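Local structure of malonyl coenzyme A-acyl carrier protein transacylase (Helicobacter pylori, 2H1Y) at residues M55-T58 / L59-N63; A70-Q73 / P74-L78; A40-L43 / F44-S48. The protein probably transfers the malonyl group from malonyl-CoA to the holo form of acyl carrier protein. One frame throughout, in Å; residues are numbered along the deposited sequence.

Contact 1 of 3, residues M55-T58 / L59-N63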
ATOM      1  N   MET A  55     -14.443   4.450 -13.814  1.00 59.71           N
ATOM      2  CA  MET A  55     -13.651   4.694 -12.623  1.00 59.62           C
ATOM      3  C   MET A  55     -14.078   5.939 -11.850  1.00 59.78           C
ATOM      4  O   MET A  55     -13.796   6.055 -10.652  1.00 59.88           O
ATOM      5  CB  MET A  55     -12.165   4.754 -12.975  1.00 59.60           C
ATOM      6  CG  MET A  55     -11.564   3.407 -13.313  1.00 59.42           C
ATOM      7  SD  MET A  55     -11.566   2.320 -11.877  1.00 60.82           S
ATOM      8  CE  MET A  55      -9.890   2.471 -11.274  1.00 59.85           C
ATOM      9  N   LYS A  56     -14.754   6.864 -12.531  1.00 59.60           N
ATOM     10  CA  LYS A  56     -15.340   8.030 -11.881  1.00 59.82           C
ATOM     11  C   LYS A  56     -16.358   7.562 -10.854  1.00 59.45           C
ATOM     12  O   LYS A  56     -16.300   7.926  -9.688  1.00 58.93           O
ATOM     13  CB  LYS A  56     -16.035   8.924 -12.909  1.00 60.10           C
ATOM     14  CG  LYS A  56     -15.123   9.898 -13.626  1.00 62.02           C
ATOM     15  CD  LYS A  56     -15.695  10.318 -14.991  1.00 64.94           C
ATOM     16  CE  LYS A  56     -15.536   9.181 -16.022  1.00 67.40           C
ATOM     17  NZ  LYS A  56     -15.398   9.649 -17.441  1.00 66.07           N
ATOM     18  N   LYS A  57     -17.276   6.724 -11.308  1.00 59.48           N
ATOM     19  CA  LYS A  57     -18.394   6.298 -10.495  1.00 59.78           C
ATOM     20  C   LYS A  57     -17.938   5.297  -9.439  1.00 59.41           C
ATOM     21  O   LYS A  57     -18.395   5.326  -8.289  1.00 59.12           O
ATOM     22  CB  LYS A  57     -19.511   5.754 -11.396  1.00 60.32           C
ATOM     23  CG  LYS A  57     -20.347   6.899 -12.069  1.00 62.27           C
ATOM     24  CD  LYS A  57     -20.732   6.639 -13.543  1.00 63.90           C
ATOM     25  CE  LYS A  57     -21.920   5.687 -13.696  1.00 64.88           C
ATOM     26  NZ  LYS A  57     -21.583   4.279 -13.277  1.00 66.36           N
ATOM     27  N   THR A  58     -16.989   4.447  -9.820  1.00 58.90           N
ATOM     28  CA  THR A  58     -16.417   3.482  -8.893  1.00 58.34           C
ATOM     29  C   THR A  58     -15.696   4.147  -7.718  1.00 58.09           C
ATOM     30  O   THR A  58     -15.697   3.608  -6.622  1.00 57.82           O
ATOM     31  CB  THR A  58     -15.511   2.474  -9.612  1.00 58.30           C
ATOM     32  OG1 THR A  58     -16.170   2.053 -10.815  1.00 59.03           O
ATOM     33  CG2 THR A  58     -15.252   1.250  -8.735  1.00 57.09           C
ATOM     34  N   LEU A  59     -15.118   5.325  -7.929  1.00 58.03           N
ATOM     35  CA  LEU A  59     -14.482   6.031  -6.819  1.00 58.21           C
ATOM     36  C   LEU A  59     -15.360   7.039  -6.078  1.00 58.94           C
ATOM     37  O   LEU A  59     -15.112   7.321  -4.905  1.00 58.55           O
ATOM     38  CB  LEU A  59     -13.146   6.672  -7.236  1.00 57.67           C
ATOM     39  CG  LEU A  59     -12.065   5.852  -7.960  1.00 56.25           C
ATOM     40  CD1 LEU A  59     -10.701   6.385  -7.626  1.00 54.68           C
ATOM     41  CD2 LEU A  59     -12.127   4.372  -7.665  1.00 53.74           C
ATOM     42  N   PHE A  60     -16.379   7.584  -6.746  1.00 60.56           N
ATOM     43  CA  PHE A  60     -17.103   8.755  -6.194  1.00 62.18           C
ATOM     44  C   PHE A  60     -18.429   8.492  -5.460  1.00 63.23           C
ATOM     45  O   PHE A  60     -18.733   9.154  -4.467  1.00 63.28           O
ATOM     46  CB  PHE A  60     -17.321   9.839  -7.258  1.00 61.94           C
ATOM     47  CG  PHE A  60     -16.049  10.356  -7.897  1.00 62.32           C
ATOM     48  CD1 PHE A  60     -16.107  11.025  -9.124  1.00 60.88           C
ATOM     49  CD2 PHE A  60     -14.800  10.177  -7.284  1.00 61.41           C
ATOM     50  CE1 PHE A  60     -14.958  11.510  -9.729  1.00 61.22           C
ATOM     51  CE2 PHE A  60     -13.645  10.656  -7.886  1.00 61.68           C
ATOM     52  CZ  PHE A  60     -13.722  11.327  -9.112  1.00 61.89           C
ATOM     53  N   GLU A  61     -19.203   7.535  -5.959  1.00 64.68           N
ATOM     54  CA  GLU A  61     -20.520   7.226  -5.413  1.00 66.39           C
ATOM     55  C   GLU A  61     -20.587   5.773  -4.924  1.00 66.81           C
ATOM     56  O   GLU A  61     -19.926   4.891  -5.491  1.00 66.79           O
ATOM     57  CB  GLU A  61     -21.601   7.515  -6.474  1.00 66.44           C
ATOM     58  CG  GLU A  61     -21.366   6.850  -7.838  1.00 66.88           C
ATOM     59  CD  GLU A  61     -22.025   7.589  -9.009  1.00 68.22           C
ATOM     60  OE1 GLU A  61     -21.856   8.836  -9.118  1.00 68.81           O
ATOM     61  OE2 GLU A  61     -22.688   6.906  -9.844  1.00 70.31           O
ATOM     62  N   GLU A  62     -21.372   5.531  -3.871  1.00 67.52           N
ATOM     63  CA  GLU A  62     -21.530   4.188  -3.291  1.00 68.39           C
ATOM     64  C   GLU A  62     -21.822   3.173  -4.396  1.00 68.74           C
ATOM     65  O   GLU A  62     -22.724   3.407  -5.205  1.00 68.85           O
ATOM     66  CB  GLU A  62     -22.658   4.178  -2.254  1.00 68.63           C
ATOM     67  CG  GLU A  62     -22.733   5.449  -1.422  1.00 69.76           C
ATOM     68  CD  GLU A  62     -22.907   5.187   0.064  1.00 70.67           C
ATOM     69  OE1 GLU A  62     -23.956   5.593   0.615  1.00 72.27           O
ATOM     70  OE2 GLU A  62     -21.998   4.586   0.681  1.00 70.27           O
ATOM     71  N   ASN A  63     -21.064   2.072  -4.465  1.00 68.80           N
ATOM     72  CA  ASN A  63     -21.136   1.243  -5.681  1.00 68.84           C
ATOM     73  C   ASN A  63     -21.085  -0.284  -5.608  1.00 69.08           C
ATOM     74  O   ASN A  63     -21.522  -0.948  -6.561  1.00 69.33           O
ATOM     75  CB  ASN A  63     -20.165   1.759  -6.763  1.00 68.71           C
ATOM     76  CG  ASN A  63     -18.715   1.550  -6.394  1.00 68.30           C
ATOM     77  OD1 ASN A  63     -18.202   0.424  -6.427  1.00 67.10           O
ATOM     78  ND2 ASN A  63     -18.040   2.636  -6.046  1.00 66.57           N
TER

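Contact 2 of 3, residues A70-Q73 / P74-L78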
ATOM      1  N   ALA A  70      -9.895  -6.496  -6.367  1.00 55.93           N
ATOM      2  CA  ALA A  70      -9.562  -6.260  -7.769  1.00 54.97           C
ATOM      3  C   ALA A  70      -9.796  -4.806  -8.199  1.00 54.31           C
ATOM      4  O   ALA A  70      -9.175  -4.332  -9.155  1.00 54.08           O
ATOM      5  CB  ALA A  70     -10.306  -7.221  -8.677  1.00 54.61           C
ATOM      6  N   TYR A  71     -10.686  -4.098  -7.503  1.00 53.25           N
ATOM      7  CA  TYR A  71     -10.923  -2.694  -7.850  1.00 52.54           C
ATOM      8  C   TYR A  71     -10.375  -1.695  -6.841  1.00 51.28           C
ATOM      9  O   TYR A  71     -10.045  -0.544  -7.196  1.00 51.13           O
ATOM     10  CB  TYR A  71     -12.388  -2.441  -8.242  1.00 53.01           C
ATOM     11  CG  TYR A  71     -12.749  -3.268  -9.455  1.00 54.37           C
ATOM     12  CD1 TYR A  71     -12.448  -2.821 -10.743  1.00 54.75           C
ATOM     13  CD2 TYR A  71     -13.311  -4.539  -9.312  1.00 55.83           C
ATOM     14  CE1 TYR A  71     -12.748  -3.596 -11.860  1.00 54.79           C
ATOM     15  CE2 TYR A  71     -13.615  -5.323 -10.420  1.00 54.84           C
ATOM     16  CZ  TYR A  71     -13.332  -4.844 -11.689  1.00 54.98           C
ATOM     17  OH  TYR A  71     -13.642  -5.622 -12.789  1.00 55.27           O
ATOM     18  N   THR A  72     -10.235  -2.147  -5.601  1.00 49.89           N
ATOM     19  CA  THR A  72      -9.569  -1.358  -4.574  1.00 48.77           C
ATOM     20  C   THR A  72      -8.102  -1.075  -4.918  1.00 47.55           C
ATOM     21  O   THR A  72      -7.668   0.096  -4.952  1.00 46.72           O
ATOM     22  CB  THR A  72      -9.628  -2.068  -3.268  1.00 48.56           C
ATOM     23  OG1 THR A  72     -10.986  -2.362  -2.994  1.00 49.75           O
ATOM     24  CG2 THR A  72      -9.111  -1.175  -2.181  1.00 49.94           C
ATOM     25  N   GLN A  73      -7.359  -2.154  -5.187  1.00 45.90           N
ATOM     26  CA  GLN A  73      -5.933  -2.043  -5.469  1.00 44.43           C
ATOM     27  C   GLN A  73      -5.629  -1.020  -6.602  1.00 44.13           C
ATOM     28  O   GLN A  73      -4.830  -0.104  -6.395  1.00 44.26           O
ATOM     29  CB  GLN A  73      -5.311  -3.431  -5.655  1.00 43.94           C
ATOM     30  CG  GLN A  73      -5.448  -4.306  -4.381  1.00 43.38           C
ATOM     31  CD  GLN A  73      -4.496  -5.517  -4.325  1.00 43.44           C
ATOM     32  OE1 GLN A  73      -3.537  -5.621  -5.085  1.00 40.49           O
ATOM     33  NE2 GLN A  73      -4.759  -6.421  -3.397  1.00 42.15           N
ATOM     34  N   PRO A  74      -6.297  -1.123  -7.769  1.00 43.68           N
ATOM     35  CA  PRO A  74      -6.068  -0.088  -8.782  1.00 43.45           C
ATOM     36  C   PRO A  74      -6.664   1.289  -8.489  1.00 43.15           C
ATOM     37  O   PRO A  74      -6.195   2.280  -9.055  1.00 43.60           O
ATOM     38  CB  PRO A  74      -6.694  -0.681 -10.045  1.00 43.77           C
ATOM     39  CG  PRO A  74      -7.729  -1.593  -9.560  1.00 43.78           C
ATOM     40  CD  PRO A  74      -7.216  -2.163  -8.265  1.00 43.80           C
ATOM     41  N   ALA A  75      -7.658   1.382  -7.614  1.00 42.76           N
ATOM     42  CA  ALA A  75      -8.202   2.698  -7.260  1.00 42.14           C
ATOM     43  C   ALA A  75      -7.189   3.462  -6.412  1.00 41.99           C
ATOM     44  O   ALA A  75      -6.918   4.654  -6.650  1.00 41.60           O
ATOM     45  CB  ALA A  75      -9.503   2.550  -6.509  1.00 42.67           C
ATOM     46  N   ILE A  76      -6.623   2.768  -5.420  1.00 41.23           N
ATOM     47  CA  ILE A  76      -5.592   3.359  -4.574  1.00 40.49           C
ATOM     48  C   ILE A  76      -4.421   3.752  -5.479  1.00 40.83           C
ATOM     49  O   ILE A  76      -3.951   4.894  -5.436  1.00 40.64           O
ATOM     50  CB  ILE A  76      -5.181   2.412  -3.427  1.00 40.09           C
ATOM     51  CG1 ILE A  76      -6.382   2.130  -2.530  1.00 38.69           C
ATOM     52  CG2 ILE A  76      -4.040   3.003  -2.615  1.00 39.36           C
ATOM     53  CD1 ILE A  76      -6.185   1.025  -1.532  1.00 36.36           C
ATOM     54  N   TYR A  77      -3.979   2.838  -6.348  1.00 40.92           N
ATOM     55  CA  TYR A  77      -2.902   3.226  -7.271  1.00 41.14           C
ATOM     56  C   TYR A  77      -3.256   4.512  -8.021  1.00 40.79           C
ATOM     57  O   TYR A  77      -2.411   5.403  -8.180  1.00 40.65           O
ATOM     58  CB  TYR A  77      -2.533   2.116  -8.259  1.00 41.41           C
ATOM     59  CG  TYR A  77      -1.607   2.589  -9.391  1.00 42.69           C
ATOM     60  CD1 TYR A  77      -0.256   2.904  -9.152  1.00 41.34           C
ATOM     61  CD2 TYR A  77      -2.095   2.742 -10.692  1.00 42.03           C
ATOM     62  CE1 TYR A  77       0.573   3.347 -10.184  1.00 40.96           C
ATOM     63  CE2 TYR A  77      -1.282   3.176 -11.725  1.00 41.52           C
ATOM     64  CZ  TYR A  77       0.044   3.481 -11.474  1.00 42.91           C
ATOM     65  OH  TYR A  77       0.828   3.894 -12.536  1.00 43.26           O
ATOM     66  N   LEU A  78      -4.505   4.606  -8.464  1.00 40.40           N
ATOM     67  CA  LEU A  78      -4.935   5.729  -9.287  1.00 40.50           C
ATOM     68  C   LEU A  78      -4.717   7.069  -8.600  1.00 40.41           C
ATOM     69  O   LEU A  78      -4.079   7.969  -9.145  1.00 40.53           O
ATOM     70  CB  LEU A  78      -6.400   5.568  -9.622  1.00 40.77           C
ATOM     71  CG  LEU A  78      -6.922   5.982 -10.984  1.00 40.66           C
ATOM     72  CD1 LEU A  78      -8.432   6.074 -10.841  1.00 37.64           C
ATOM     73  CD2 LEU A  78      -6.287   7.301 -11.512  1.00 38.78           C
TER

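Contact 3 of 3, residues A40-L43 / F44-S48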
ATOM      1  N   ALA A  40      -5.852  15.335 -13.781  1.00 57.70           N
ATOM      2  CA  ALA A  40      -6.551  14.342 -12.988  1.00 57.44           C
ATOM      3  C   ALA A  40      -7.723  13.792 -13.797  1.00 57.46           C
ATOM      4  O   ALA A  40      -7.959  12.582 -13.818  1.00 57.10           O
ATOM      5  CB  ALA A  40      -7.035  14.948 -11.670  1.00 57.28           C
ATOM      6  N   LYS A  41      -8.439  14.682 -14.478  1.00 57.28           N
ATOM      7  CA  LYS A  41      -9.569  14.269 -15.294  1.00 57.62           C
ATOM      8  C   LYS A  41      -9.111  13.287 -16.375  1.00 57.68           C
ATOM      9  O   LYS A  41      -9.747  12.247 -16.606  1.00 57.83           O
ATOM     10  CB  LYS A  41     -10.279  15.484 -15.910  1.00 57.80           C
ATOM     11  CG  LYS A  41     -11.256  16.192 -14.980  1.00 57.89           C
ATOM     12  CD  LYS A  41     -11.708  17.519 -15.561  1.00 57.94           C
ATOM     13  CE  LYS A  41     -12.207  18.465 -14.477  1.00 58.27           C
ATOM     14  NZ  LYS A  41     -13.319  17.860 -13.682  1.00 59.62           N
ATOM     15  N   GLU A  42      -7.988  13.601 -17.009  1.00 57.26           N
ATOM     16  CA  GLU A  42      -7.502  12.801 -18.111  1.00 57.67           C
ATOM     17  C   GLU A  42      -7.082  11.389 -17.678  1.00 57.53           C
ATOM     18  O   GLU A  42      -7.268  10.414 -18.414  1.00 57.34           O
ATOM     19  CB  GLU A  42      -6.362  13.542 -18.782  1.00 58.07           C
ATOM     20  CG  GLU A  42      -5.773  12.875 -20.000  1.00 59.58           C
ATOM     21  CD  GLU A  42      -4.564  13.630 -20.491  1.00 62.73           C
ATOM     22  OE1 GLU A  42      -3.658  12.997 -21.076  1.00 65.76           O
ATOM     23  OE2 GLU A  42      -4.503  14.859 -20.266  1.00 63.76           O
ATOM     24  N   LEU A  43      -6.536  11.279 -16.478  1.00 57.34           N
ATOM     25  CA  LEU A  43      -6.046   9.997 -16.021  1.00 57.58           C
ATOM     26  C   LEU A  43      -7.209   9.107 -15.608  1.00 57.60           C
ATOM     27  O   LEU A  43      -7.166   7.892 -15.806  1.00 57.57           O
ATOM     28  CB  LEU A  43      -4.997  10.157 -14.916  1.00 57.57           C
ATOM     29  CG  LEU A  43      -3.681  10.833 -15.343  1.00 57.84           C
ATOM     30  CD1 LEU A  43      -3.008  11.495 -14.154  1.00 57.67           C
ATOM     31  CD2 LEU A  43      -2.705   9.877 -16.054  1.00 57.58           C
ATOM     32  N   PHE A  44      -8.260   9.716 -15.071  1.00 57.82           N
ATOM     33  CA  PHE A  44      -9.509   8.991 -14.818  1.00 58.43           C
ATOM     34  C   PHE A  44     -10.081   8.345 -16.088  1.00 59.10           C
ATOM     35  O   PHE A  44     -10.492   7.179 -16.062  1.00 59.29           O
ATOM     36  CB  PHE A  44     -10.548   9.879 -14.126  1.00 57.60           C
ATOM     37  CG  PHE A  44     -10.532   9.761 -12.636  1.00 57.13           C
ATOM     38  CD1 PHE A  44      -9.844  10.686 -11.858  1.00 56.84           C
ATOM     39  CD2 PHE A  44     -11.167   8.699 -12.008  1.00 55.68           C
ATOM     40  CE1 PHE A  44      -9.815  10.562 -10.486  1.00 56.10           C
ATOM     41  CE2 PHE A  44     -11.140   8.566 -10.639  1.00 55.60           C
ATOM     42  CZ  PHE A  44     -10.466   9.495  -9.872  1.00 55.98           C
ATOM     43  N   GLU A  45     -10.089   9.100 -17.190  1.00 60.00           N
ATOM     44  CA  GLU A  45     -10.548   8.587 -18.490  1.00 60.69           C
ATOM     45  C   GLU A  45      -9.679   7.439 -18.958  1.00 60.24           C
ATOM     46  O   GLU A  45     -10.185   6.343 -19.226  1.00 60.37           O
ATOM     47  CB  GLU A  45     -10.588   9.697 -19.546  1.00 61.22           C
ATOM     48  CG  GLU A  45     -11.976  10.008 -20.129  1.00 64.46           C
ATOM     49  CD  GLU A  45     -13.044  10.382 -19.088  1.00 69.44           C
ATOM     50  OE1 GLU A  45     -14.212  10.532 -19.495  1.00 71.65           O
ATOM     51  OE2 GLU A  45     -12.751  10.528 -17.874  1.00 71.78           O
ATOM     52  N   ARG A  46      -8.372   7.695 -19.032  1.00 59.70           N
ATOM     53  CA  ARG A  46      -7.392   6.674 -19.378  1.00 59.01           C
ATOM     54  C   ARG A  46      -7.588   5.404 -18.553  1.00 59.07           C
ATOM     55  O   ARG A  46      -7.540   4.287 -19.099  1.00 59.35           O
ATOM     56  CB  ARG A  46      -5.978   7.208 -19.183  1.00 59.09           C
ATOM     57  CG  ARG A  46      -5.462   8.073 -20.319  1.00 58.06           C
ATOM     58  CD  ARG A  46      -4.028   7.690 -20.594  1.00 57.73           C
ATOM     59  NE  ARG A  46      -3.063   8.692 -20.156  1.00 56.56           N
ATOM     60  CZ  ARG A  46      -1.794   8.436 -19.838  1.00 55.73           C
ATOM     61  NH1 ARG A  46      -1.329   7.195 -19.871  1.00 54.15           N
ATOM     62  NH2 ARG A  46      -0.992   9.427 -19.462  1.00 55.20           N
ATOM     63  N   ALA A  47      -7.824   5.583 -17.251  1.00 58.39           N
ATOM     64  CA  ALA A  47      -8.103   4.484 -16.332  1.00 58.15           C
ATOM     65  C   ALA A  47      -9.406   3.746 -16.670  1.00 58.21           C
ATOM     66  O   ALA A  47      -9.410   2.516 -16.776  1.00 58.27           O
ATOM     67  CB  ALA A  47      -8.115   4.984 -14.869  1.00 57.92           C
ATOM     68  N   SER A  48     -10.499   4.491 -16.836  1.00 58.50           N
ATOM     69  CA  SER A  48     -11.800   3.908 -17.204  1.00 58.86           C
ATOM     70  C   SER A  48     -11.716   3.036 -18.472  1.00 58.85           C
ATOM     71  O   SER A  48     -12.240   1.925 -18.497  1.00 58.87           O
ATOM     72  CB  SER A  48     -12.885   4.993 -17.333  1.00 59.32           C
ATOM     73  OG  SER A  48     -13.114   5.697 -16.110  1.00 58.63           O
TER

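Contact 1 of 3, residues M55-T58 / L59-N63
Leu59 sits on the turn begun by Met55, in the short helix 55-60 of the acyl transferase domain, and the helix ends in the residues that follow. Its N donates to Met55 O at 3.1 Å, a bent bond in which the donor stands well above the carbonyl plane. The same carbonyl oxygen lies against Leu59 CG, while the leucine methyls pack on Leu78 and Val79 of helix 69-90 and on Phe44 of helix 38-51. Phe60 makes the next helical bond, from its N to Lys56 O at 3.0 Å. With CG anti to its own carbonyl carbon (chi1 -58°), the ring swings back over the preceding turn, so that Lys56 O lies over one face, displaced toward the rim, and Lys56 CG approaches CE1. The ammonium end of Lys56 leads off to a salt bridge with Glu45, and the Phe60 ring meets Phe44 and, edge to face, Tyr34. Glu61 is the first residue to leave helical backbone angles; its N still reaches Lys57 O, but weakly, at 3.3 Å. Its side chain runs alongside that of Lys57, pointing the same way, with OE2 3.2 Å from Lys57 CG. The charged ends stay apart, Lys57 NZ and Glu61 OE2 being separated by 4.5 Å, so any attraction is probably diffuse on this exposed side. Asn63 then folds back against the end of the helix, its side chain crossing that of Thr58 at about a right angle. OD1 accepts from the backbone N atoms of Leu65 and Leu66, which helps fix the amide. On the other branch, ND2 donates to Glu61 O at 3.0 Å, nearly in the amide plane, and makes a bent, weak bond to Thr58 O at 2.6 Å.

Contact 2 of 3, residues A70-Q73 / P74-L78
In Thr72, OG1 lies beside the backbone N (chi1 -54°), which puts CG2 opposite that N and on the side of Ile76. Ile76 in turn sets CG1 anti to its carbonyl carbon (chi1 -61°), and the two side chains run side by side, Thr72 CG2 meeting Ile76 CD1 at 3.7 Å. They lie one turn apart in the long helix 69-90 of the acyl transferase domain, which is kinked at Pro74; the contact is a buried one. The proline nitrogen has no hydrogen to offer Ala70 O, and the ring lies against the preceding turn instead, with both Pro74 CG and CD 3.1 Å from Ala70 O. Beyond the kink the helical pattern resumes: Ala75 N bonds to Tyr71 O at a bent angle, and Tyr77 N bonds to Gln73 O at 3.1 Å. Gln73 is gripped at both amide atoms, OE1 by Arg129 and NE2 by Gln22, while Tyr77 OH pairs with Ser112 OG. Thr72 OG1 lies within bonding range of Leu66 O, its strongest partner, and of Glu68 O, which can share its one hydrogen. The bond from Ile76 N to Thr72 O, 2.9 Å long, is nearly straight, with 173° at the hydrogen.

Contact 3 of 3, residues A40-L43 / F44-S48
The Phe44 ring presents its edge to Ala40: Ala40 O lies in the ring plane, 3.3 Å from Phe44 CD1. Tyr34 meets the same ring edge to face. A second flat group, the guanidinium of Arg46, has Leu43 over one face and Glu42 at its edge. Here Leu43 CD2 touches Arg46 NH2 at 3.8 Å, the two side chains lying alongside each other and pointing the same way. The arginine leaves the backbone with CG anti to the carbonyl carbon (chi1 -81°), then bends at the next two torsions, which brings the plane of the guanidinium against the leucine methyl. Glu42 OE1 stays 4.4 Å from Arg46 NE, too far for a salt bridge, though near the guanidinium plane; the arginine's firm partner is Glu120, which NH1 engages. Phe119, next to it in helix 119-137, packs against Leu43, Arg46 and Ala47. All of this sits on regular turns of helix 38-51, an amphipathic helix of the acyl transferase domain: Ala40, Leu43, Phe44 and Ala47 are buried, whereas Glu42 and Glu45 are exposed. Successive backbone bonds bind the turns, from Phe44 N to Ala40 O, Glu45 N to Lys41 O, Arg46 N to Glu42 O at 3.0 Å, and Ala47 N to Leu43 O at 2.8 Å. Ala47 CB also rests 3.2 Å from Leu43 O. The ammonium group of Lys41 makes a cation-pi contact with Tyr34. At the far end Phe44 O is gripped by two donors of one residue, Ser48 N and Ser48 OG, which reach it from opposite faces of the carbonyl plane. The hydroxyl bond, Ser48 OG to Phe44 O, is 3.0 Å long.

From the N terminus, contact 3 comes first on helix 38-51, then contact 1 on helix 55-60, and contact 2 near the start of helix 69-90. They lie in series: each is a local stretch within its helix or at its end, none closes a longer loop, and none nests in or crosses another. The three meet in space, with centres 12 to 13 Å apart on the same side of the chain's centre. Leu78 of contact 2 packs against Phe44 and Ala47 of contact 3; Leu59 CD2 meets Ala75 CB and Met55 CE meets Leu78 CD1, tying helices 38-51, 55-60 and 69-90 together. Ser48 OG and Met55 N add a probable hydrogen bond across the short link between helices 38-51 and 55-60.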